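Local coordinates for protein SidF, inhibitor of growth family, member 3 (Legionella pneumophila subsp. pneumophila, PDB 4FYE) that probably acts as a phosphoinositide phosphatase, removing a phosphate group from the inositol head group of membrane lipids, at residues A[264-276]-A[636-649]. The protein carries 1 engineered substitution. Residues are numbered along the deposited sequence; the frame is centred on the assembly and turned at random.
Sequences HDSFSGPGARMPY and CELDYANTKGSKSN. Engineered in segment 636-649: Ser646 (natural residue Cys). With PO4 (phosphate ion), chain B.
The guanidinium of Arg273 turns its edge to Thr643, with OG1 in its plane 3.6 Å from NH2, while CG of Pro270 sits over one face, nearer its border than its centre. Glu356 ties this pair together, its OE1 hydrogen-bonded to Thr643 OG1 and forming a salt bridge with Arg273 NH2; Gln298 takes NH1. The Phe267 ring has the methyl of Ala641 at its edge, CE2 to CB 4.2 Å, and Thr643 CG2 approaches it obliquely, so small apolar groups suit its flank. Cys636 SG meets the His264 ring obliquely, 3.8 Å from CE1.

Lys644 makes the side-chain polar links across the strands. Its long chain starts between backbone N and carbonyl carbon (chi1 46°) and bends at its last torsion, bringing NZ to Phe267 O (2.8 Å, from above the carbonyl plane), Ser266 OG and Asn642 OD1. Three acceptors thus grip the buried ammonium, and His264 NE2 shares a hydrogen bond with the same serine hydroxyl. Phe267 N bonds Asn642 O at 2.9 Å. Further along, Gly269 pairs weakly with Lys644; its positive phi is readily adopted by glycine, and a cis peptide follows before Pro270. Gly271, without a side chain, lets the loops close to 4.9 Å between its CA and that of Ser648, and Ala272 N bonds Lys647 O at 2.8 Å.

That bond lies where the CX5R phosphatase P-loop begins. Ser646 OG, engineered from the natural cysteine, makes a very short bond to the phosphate, which Lys647 N, Asp651 N and Arg652 NE also hold.

The contact joins the edge strands of two sheets, 260-268 beside 247-254 and 641-645 beside 353-360; segments 264-268 and 641-645 are inclined by 38°. Helix 284-311 receives Phe267 and Ala641 on Leu305, while helix 373-387 meets Arg273 and Lys647.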
ATOM      1  N   HIS A 264      12.938  -3.138  -3.265  1.00 38.53           N
ATOM      2  CA  HIS A 264      11.794  -2.288  -2.938  1.00 37.07           C
ATOM      3  C   HIS A 264      11.268  -2.601  -1.567  1.00 38.41           C
ATOM      4  O   HIS A 264      11.119  -3.783  -1.162  1.00 40.57           O
ATOM      5  CB  HIS A 264      10.690  -2.445  -3.973  1.00 38.42           C
ATOM      6  CG  HIS A 264       9.467  -1.599  -3.703  1.00 39.84           C
ATOM      7  ND1 HIS A 264       9.439  -0.277  -3.933  1.00 40.90           N
ATOM      8  CD2 HIS A 264       8.210  -1.940  -3.244  1.00 39.46           C
ATOM      9  CE1 HIS A 264       8.245   0.224  -3.623  1.00 37.86           C
ATOM     10  NE2 HIS A 264       7.479  -0.796  -3.201  1.00 43.80           N
ATOM     11  N   ASP A 265      10.908  -1.536  -0.870  1.00 39.22           N
ATOM     12  CA  ASP A 265      10.444  -1.588   0.488  1.00 38.21           C
ATOM     13  C   ASP A 265       9.445  -0.405   0.728  1.00 37.75           C
ATOM     14  O   ASP A 265       9.860   0.763   0.810  1.00 34.92           O
ATOM     15  CB  ASP A 265      11.661  -1.502   1.405  1.00 37.14           C
ATOM     16  CG  ASP A 265      11.265  -1.530   2.899  1.00 41.89           C
ATOM     17  OD1 ASP A 265      10.074  -1.203   3.233  1.00 39.13           O
ATOM     18  OD2 ASP A 265      12.129  -1.921   3.729  1.00 45.11           O
ATOM     19  N   SER A 266       8.145  -0.699   0.788  1.00 36.73           N
ATOM     20  CA  SER A 266       7.143   0.323   0.964  1.00 34.33           C
ATOM     21  C   SER A 266       5.920  -0.306   1.579  1.00 38.10           C
ATOM     22  O   SER A 266       5.997  -1.442   2.122  1.00 34.33           O
ATOM     23  CB  SER A 266       6.813   1.005  -0.363  1.00 37.72           C
ATOM     24  OG  SER A 266       6.043   0.210  -1.257  1.00 41.36           O
ATOM     25  N   PHE A 267       4.793   0.403   1.515  1.00 38.60           N
ATOM     26  CA  PHE A 267       3.583  -0.103   2.150  1.00 39.18           C
ATOM     27  C   PHE A 267       2.480  -0.356   1.159  1.00 39.81           C
ATOM     28  O   PHE A 267       2.191   0.459   0.262  1.00 44.59           O
ATOM     29  CB  PHE A 267       3.050   0.878   3.233  1.00 40.15           C
ATOM     30  CG  PHE A 267       3.823   0.854   4.512  1.00 41.56           C
ATOM     31  CD1 PHE A 267       3.726  -0.248   5.385  1.00 39.13           C
ATOM     32  CD2 PHE A 267       4.654   1.942   4.866  1.00 39.73           C
ATOM     33  CE1 PHE A 267       4.449  -0.304   6.570  1.00 37.41           C
ATOM     34  CE2 PHE A 267       5.371   1.917   6.063  1.00 39.52           C
ATOM     35  CZ  PHE A 267       5.311   0.770   6.897  1.00 42.54           C
ATOM     36  N   SER A 268       1.806  -1.473   1.341  1.00 40.48           N
ATOM     37  CA  SER A 268       0.528  -1.624   0.667  1.00 39.17           C
ATOM     38  C   SER A 268      -0.516  -1.246   1.688  1.00 38.78           C
ATOM     39  O   SER A 268      -0.589  -1.844   2.789  1.00 37.95           O
ATOM     40  CB  SER A 268       0.323  -3.062   0.159  1.00 41.97           C
ATOM     41  OG  SER A 268      -1.040  -3.417   0.103  1.00 54.29           O
ATOM     42  N   GLY A 269      -1.329  -0.260   1.352  1.00 41.41           N
ATOM     43  CA  GLY A 269      -2.221   0.336   2.315  1.00 43.03           C
ATOM     44  C   GLY A 269      -1.518   1.473   3.018  1.00 46.96           C
ATOM     45  O   GLY A 269      -0.455   1.894   2.609  1.00 49.14           O
ATOM     46  N   PRO A 270      -2.132   2.000   4.059  1.00 43.40           N
ATOM     47  CA  PRO A 270      -3.391   1.481   4.567  1.00 51.31           C
ATOM     48  C   PRO A 270      -4.537   1.828   3.642  1.00 62.93           C
ATOM     49  O   PRO A 270      -4.431   2.718   2.811  1.00 60.37           O
ATOM     50  CB  PRO A 270      -3.548   2.218   5.885  1.00 54.66           C
ATOM     51  CG  PRO A 270      -2.898   3.524   5.641  1.00 50.05           C
ATOM     52  CD  PRO A 270      -1.806   3.308   4.639  1.00 44.81           C
ATOM     53  N   GLY A 271      -5.642   1.128   3.813  1.00 68.38           N
ATOM     54  CA  GLY A 271      -6.810   1.354   2.998  1.00 72.62           C
ATOM     55  C   GLY A 271      -7.370   2.588   3.644  1.00 73.78           C
ATOM     56  O   GLY A 271      -6.626   3.296   4.303  1.00 74.54           O
ATOM     57  N   ALA A 272      -8.634   2.903   3.438  1.00 76.52           N
ATOM     58  CA  ALA A 272      -9.120   4.145   3.992  1.00 74.47           C
ATOM     59  C   ALA A 272      -8.838   4.134   5.486  1.00 76.63           C
ATOM     60  O   ALA A 272      -9.034   3.135   6.173  1.00 79.12           O
ATOM     61  CB  ALA A 272     -10.602   4.300   3.728  1.00 82.11           C
ATOM     62  N   ARG A 273      -8.356   5.270   5.970  1.00 78.59           N
ATOM     63  CA  ARG A 273      -7.931   5.434   7.346  1.00 68.60           C
ATOM     64  C   ARG A 273      -9.158   5.739   8.137  1.00 65.50           C
ATOM     65  O   ARG A 273      -9.108   5.954   9.337  1.00 60.85           O
ATOM     66  CB  ARG A 273      -6.998   6.623   7.464  1.00 71.65           C
ATOM     67  CG  ARG A 273      -5.547   6.310   7.204  1.00 63.12           C
ATOM     68  CD  ARG A 273      -4.859   7.507   6.599  1.00 55.81           C
ATOM     69  NE  ARG A 273      -4.140   7.128   5.403  1.00 50.75           N
ATOM     70  CZ  ARG A 273      -2.853   7.354   5.216  1.00 56.42           C
ATOM     71  NH1 ARG A 273      -2.149   7.963   6.149  1.00 55.07           N
ATOM     72  NH2 ARG A 273      -2.274   6.971   4.098  1.00 49.14           N
ATOM     73  N   MET A 274     -10.269   5.810   7.432  1.00 67.33           N
ATOM     74  CA  MET A 274     -11.458   6.245   8.027  1.00 66.41           C
ATOM     75  C   MET A 274     -12.465   5.203   7.817  1.00 67.63           C
ATOM     76  O   MET A 274     -12.474   4.559   6.787  1.00 68.90           O
ATOM     77  CB  MET A 274     -11.882   7.506   7.374  1.00 70.00           C
ATOM     78  CG  MET A 274     -11.951   7.378   5.897  1.00 64.40           C
ATOM     79  SD  MET A 274     -13.180   8.620   5.481  1.00 73.32           S
ATOM     80  CE  MET A 274     -12.014   9.961   5.320  1.00 74.23           C
ATOM     81  N   PRO A 275     -13.327   5.021   8.815  1.00 73.81           N
ATOM     82  CA  PRO A 275     -14.370   4.035   8.649  1.00 76.91           C
ATOM     83  C   PRO A 275     -15.468   4.580   7.719  1.00 83.20           C
ATOM     84  O   PRO A 275     -16.447   5.209   8.140  1.00 85.05           O
ATOM     85  CB  PRO A 275     -14.856   3.793  10.084  1.00 76.97           C
ATOM     86  CG  PRO A 275     -14.252   4.884  10.937  1.00 69.77           C
ATOM     87  CD  PRO A 275     -13.479   5.810  10.053  1.00 65.26           C
ATOM     88  N   TYR A 276     -15.238   4.350   6.443  1.00 91.32           N
ATOM     89  CA  TYR A 276     -16.168   4.607   5.348  1.00109.90           C
ATOM     90  C   TYR A 276     -17.670   4.331   5.587  1.00108.97           C
ATOM     91  O   TYR A 276     -18.505   5.208   5.367  1.00108.76           O
ATOM     92  CB  TYR A 276     -15.707   3.796   4.118  1.00124.08           C
ATOM     93  CG  TYR A 276     -15.265   2.324   4.349  1.00132.94           C
ATOM     94  CD1 TYR A 276     -15.357   1.683   5.613  1.00138.84           C
ATOM     95  CD2 TYR A 276     -14.774   1.572   3.281  1.00126.78           C
ATOM     96  CE1 TYR A 276     -14.951   0.360   5.785  1.00131.93           C
ATOM     97  CE2 TYR A 276     -14.369   0.257   3.440  1.00133.66           C
ATOM     98  CZ  TYR A 276     -14.459  -0.344   4.680  1.00134.23           C
ATOM     99  OH  TYR A 276     -14.049  -1.647   4.780  1.00133.06           O
ATOM    100  N   CYS A 636      10.235   6.703  -2.945  1.00 47.08           N
ATOM    101  CA  CYS A 636      11.189   5.651  -2.543  1.00 47.80           C
ATOM    102  C   CYS A 636      12.644   6.116  -2.780  1.00 48.42           C
ATOM    103  O   CYS A 636      13.524   5.784  -2.024  1.00 49.74           O
ATOM    104  CB  CYS A 636      10.889   4.290  -3.228  1.00 39.99           C
ATOM    105  SG  CYS A 636       9.265   3.737  -2.780  0.52 33.59           S
ATOM    106  N   GLU A 637      12.925   6.878  -3.835  1.00 52.80           N
ATOM    107  CA  GLU A 637      14.304   7.348  -4.017  1.00 54.26           C
ATOM    108  C   GLU A 637      14.742   8.348  -2.957  1.00 55.54           C
ATOM    109  O   GLU A 637      15.901   8.343  -2.578  1.00 52.16           O
ATOM    110  CB  GLU A 637      14.543   8.003  -5.376  1.00 56.65           C
ATOM    111  CG  GLU A 637      14.852   7.041  -6.495  1.00 63.15           C
ATOM    112  CD  GLU A 637      16.079   6.149  -6.323  1.00 68.10           C
ATOM    113  OE1 GLU A 637      17.079   6.504  -5.623  1.00 75.86           O
ATOM    114  OE2 GLU A 637      16.034   5.069  -6.956  1.00 67.56           O
ATOM    115  N   LEU A 638      13.842   9.232  -2.518  1.00 56.77           N
ATOM    116  CA  LEU A 638      14.174  10.190  -1.446  1.00 55.46           C
ATOM    117  C   LEU A 638      14.100   9.510  -0.118  1.00 54.32           C
ATOM    118  O   LEU A 638      14.129  10.160   0.902  1.00 53.59           O
ATOM    119  CB  LEU A 638      13.178  11.325  -1.437  1.00 51.47           C
ATOM    120  CG  LEU A 638      13.332  12.121  -2.716  1.00 55.53           C
ATOM    121  CD1 LEU A 638      12.189  13.117  -2.888  1.00 56.55           C
ATOM    122  CD2 LEU A 638      14.677  12.815  -2.679  1.00 57.91           C
ATOM    123  N   ASP A 639      13.903   8.199  -0.151  1.00 51.35           N
ATOM    124  CA  ASP A 639      13.815   7.387   1.041  1.00 50.08           C
ATOM    125  C   ASP A 639      12.684   7.763   2.012  1.00 48.25           C
ATOM    126  O   ASP A 639      12.887   7.721   3.233  1.00 48.96           O
ATOM    127  CB  ASP A 639      15.173   7.366   1.776  1.00 52.94           C
ATOM    128  CG  ASP A 639      15.226   6.274   2.840  1.00 57.45           C
ATOM    129  OD1 ASP A 639      14.736   5.108   2.627  1.00 58.01           O
ATOM    130  OD2 ASP A 639      15.746   6.591   3.904  1.00 57.77           O
ATOM    131  N   TYR A 640      11.525   8.161   1.480  1.00 46.30           N
ATOM    132  CA  TYR A 640      10.259   8.259   2.247  1.00 44.31           C
ATOM    133  C   TYR A 640       9.577   6.889   2.390  1.00 45.91           C
ATOM    134  O   TYR A 640       9.962   5.926   1.729  1.00 43.88           O
ATOM    135  CB  TYR A 640       9.282   9.224   1.554  1.00 44.30           C
ATOM    136  CG  TYR A 640       9.860  10.593   1.338  1.00 43.36           C
ATOM    137  CD1 TYR A 640      10.962  11.016   2.077  1.00 43.88           C
ATOM    138  CD2 TYR A 640       9.296  11.486   0.422  1.00 44.95           C
ATOM    139  CE1 TYR A 640      11.530  12.309   1.888  1.00 50.66           C
ATOM    140  CE2 TYR A 640       9.852  12.772   0.205  1.00 48.16           C
ATOM    141  CZ  TYR A 640      10.945  13.194   0.958  1.00 48.76           C
ATOM    142  OH  TYR A 640      11.492  14.460   0.783  1.00 58.37           O
ATOM    143  N   ALA A 641       8.626   6.781   3.313  1.00 43.07           N
ATOM    144  CA  ALA A 641       7.797   5.628   3.398  1.00 42.11           C
ATOM    145  C   ALA A 641       6.590   5.818   2.423  1.00 41.46           C
ATOM    146  O   ALA A 641       5.757   6.683   2.671  1.00 47.07           O
ATOM    147  CB  ALA A 641       7.303   5.482   4.813  1.00 36.43           C
ATOM    148  N   ASN A 642       6.500   5.070   1.315  1.00 41.68           N
ATOM    149  CA  ASN A 642       5.359   5.242   0.381  1.00 41.81           C
ATOM    150  C   ASN A 642       4.105   4.379   0.754  1.00 40.66           C
ATOM    151  O   ASN A 642       4.154   3.124   0.722  1.00 40.78           O
ATOM    152  CB  ASN A 642       5.816   5.038  -1.083  1.00 43.53           C
ATOM    153  CG  ASN A 642       4.636   4.868  -2.063  1.00 46.00           C
ATOM    154  OD1 ASN A 642       4.429   3.771  -2.599  1.00 48.41           O
ATOM    155  ND2 ASN A 642       3.823   5.908  -2.237  1.00 42.85           N
ATOM    156  N   THR A 643       3.028   5.048   1.173  1.00 39.71           N
ATOM    157  CA  THR A 643       1.692   4.418   1.414  1.00 36.66           C
ATOM    158  C   THR A 643       0.787   4.679   0.170  1.00 40.42           C
ATOM    159  O   THR A 643       0.942   5.682  -0.523  1.00 40.66           O
ATOM    160  CB  THR A 643       0.987   5.039   2.641  1.00 36.80           C
ATOM    161  OG1 THR A 643       0.875   6.485   2.447  1.00 38.41           O
ATOM    162  CG2 THR A 643       1.834   4.830   3.950  1.00 37.14           C
ATOM    163  N   LYS A 644      -0.181   3.798  -0.077  1.00 40.18           N
ATOM    164  CA  LYS A 644      -0.930   3.764  -1.306  1.00 46.23           C
ATOM    165  C   LYS A 644      -2.216   2.943  -1.130  1.00 48.56           C
ATOM    166  O   LYS A 644      -2.294   1.989  -0.324  1.00 43.65           O
ATOM    167  CB  LYS A 644      -0.105   3.259  -2.516  1.00 41.45           C
ATOM    168  CG  LYS A 644       0.677   2.035  -2.231  1.00 35.54           C
ATOM    169  CD  LYS A 644       1.658   1.787  -3.381  1.00 41.36           C
ATOM    170  CE  LYS A 644       2.747   0.791  -2.999  1.00 39.93           C
ATOM    171  NZ  LYS A 644       3.595   1.452  -1.949  1.00 40.76           N
ATOM    172  N   GLY A 645      -3.240   3.367  -1.877  1.00 53.07           N
ATOM    173  CA  GLY A 645      -4.580   3.154  -1.396  1.00 61.07           C
ATOM    174  C   GLY A 645      -5.760   3.712  -2.201  1.00 71.03           C
ATOM    175  O   GLY A 645      -5.744   4.749  -2.969  1.00 42.37           O
ATOM    176  N   SER A 646      -6.830   2.995  -1.921  1.00 69.51           N
ATOM    177  CA  SER A 646      -8.073   3.106  -2.589  1.00 62.53           C
ATOM    178  C   SER A 646      -8.922   2.830  -1.342  1.00 67.58           C
ATOM    179  O   SER A 646      -8.368   2.884  -0.228  1.00 59.60           O
ATOM    180  CB  SER A 646      -8.118   2.023  -3.692  1.00 54.29           C
ATOM    181  OG  SER A 646      -7.685   0.656  -3.320  1.00 43.39           O
ATOM    182  N   LYS A 647     -10.218   2.533  -1.502  1.00 76.81           N
ATOM    183  CA  LYS A 647     -11.118   2.403  -0.334  1.00 79.51           C
ATOM    184  C   LYS A 647     -10.685   1.238   0.546  1.00 72.44           C
ATOM    185  O   LYS A 647     -10.221   1.466   1.650  1.00 67.17           O
ATOM    186  CB  LYS A 647     -12.613   2.330  -0.727  1.00 83.10           C
ATOM    187  CG  LYS A 647     -13.562   2.356   0.466  1.00 83.20           C
ATOM    188  CD  LYS A 647     -14.994   2.681   0.069  1.00 94.51           C
ATOM    189  CE  LYS A 647     -15.588   3.675   1.085  1.00 96.64           C
ATOM    190  NZ  LYS A 647     -17.075   3.710   1.264  1.00 83.77           N
ATOM    191  N   SER A 648     -10.806   0.018   0.034  1.00 66.53           N
ATOM    192  CA  SER A 648     -10.347  -1.180   0.760  1.00 74.05           C
ATOM    193  C   SER A 648      -8.891  -1.648   0.426  1.00 66.84           C
ATOM    194  O   SER A 648      -8.362  -2.541   1.077  1.00 66.84           O
ATOM    195  CB  SER A 648     -11.320  -2.329   0.457  1.00 67.41           C
ATOM    196  OG  SER A 648     -11.224  -2.684  -0.932  1.00 64.63           O
ATOM    197  N   ASN A 649      -8.357  -1.115  -0.662  1.00 70.11           N
ATOM    198  CA  ASN A 649      -7.016  -1.424  -1.128  1.00 68.44           C
ATOM    199  C   ASN A 649      -6.927  -2.759  -1.842  1.00 68.80           C
ATOM    200  O   ASN A 649      -5.860  -3.184  -2.238  1.00 72.80           O
ATOM    201  CB  ASN A 649      -6.005  -1.381   0.007  1.00 65.26           C
ATOM    202  CG  ASN A 649      -4.602  -1.169  -0.498  1.00 72.12           C
ATOM    203  OD1 ASN A 649      -4.354  -0.272  -1.293  1.00 80.88           O
ATOM    204  ND2 ASN A 649      -3.681  -2.008  -0.058  1.00 68.40           N
TER
HETATM  205  P   PO4 B 801     -10.734  -0.158  -4.442  1.00 62.81           P
HETATM  206  O1  PO4 B 801     -10.261   0.259  -5.839  1.00 58.13           O
HETATM  207  O2  PO4 B 801     -11.157   1.064  -3.634  1.00 83.68           O
HETATM  208  O3  PO4 B 801     -11.946  -1.101  -4.415  1.00 66.41           O
HETATM  209  O4  PO4 B 801      -9.581  -0.869  -3.707  1.00 78.06           O
HETATM  210  O   HOH W   1       8.807   3.398   0.815  1.00 42.44           O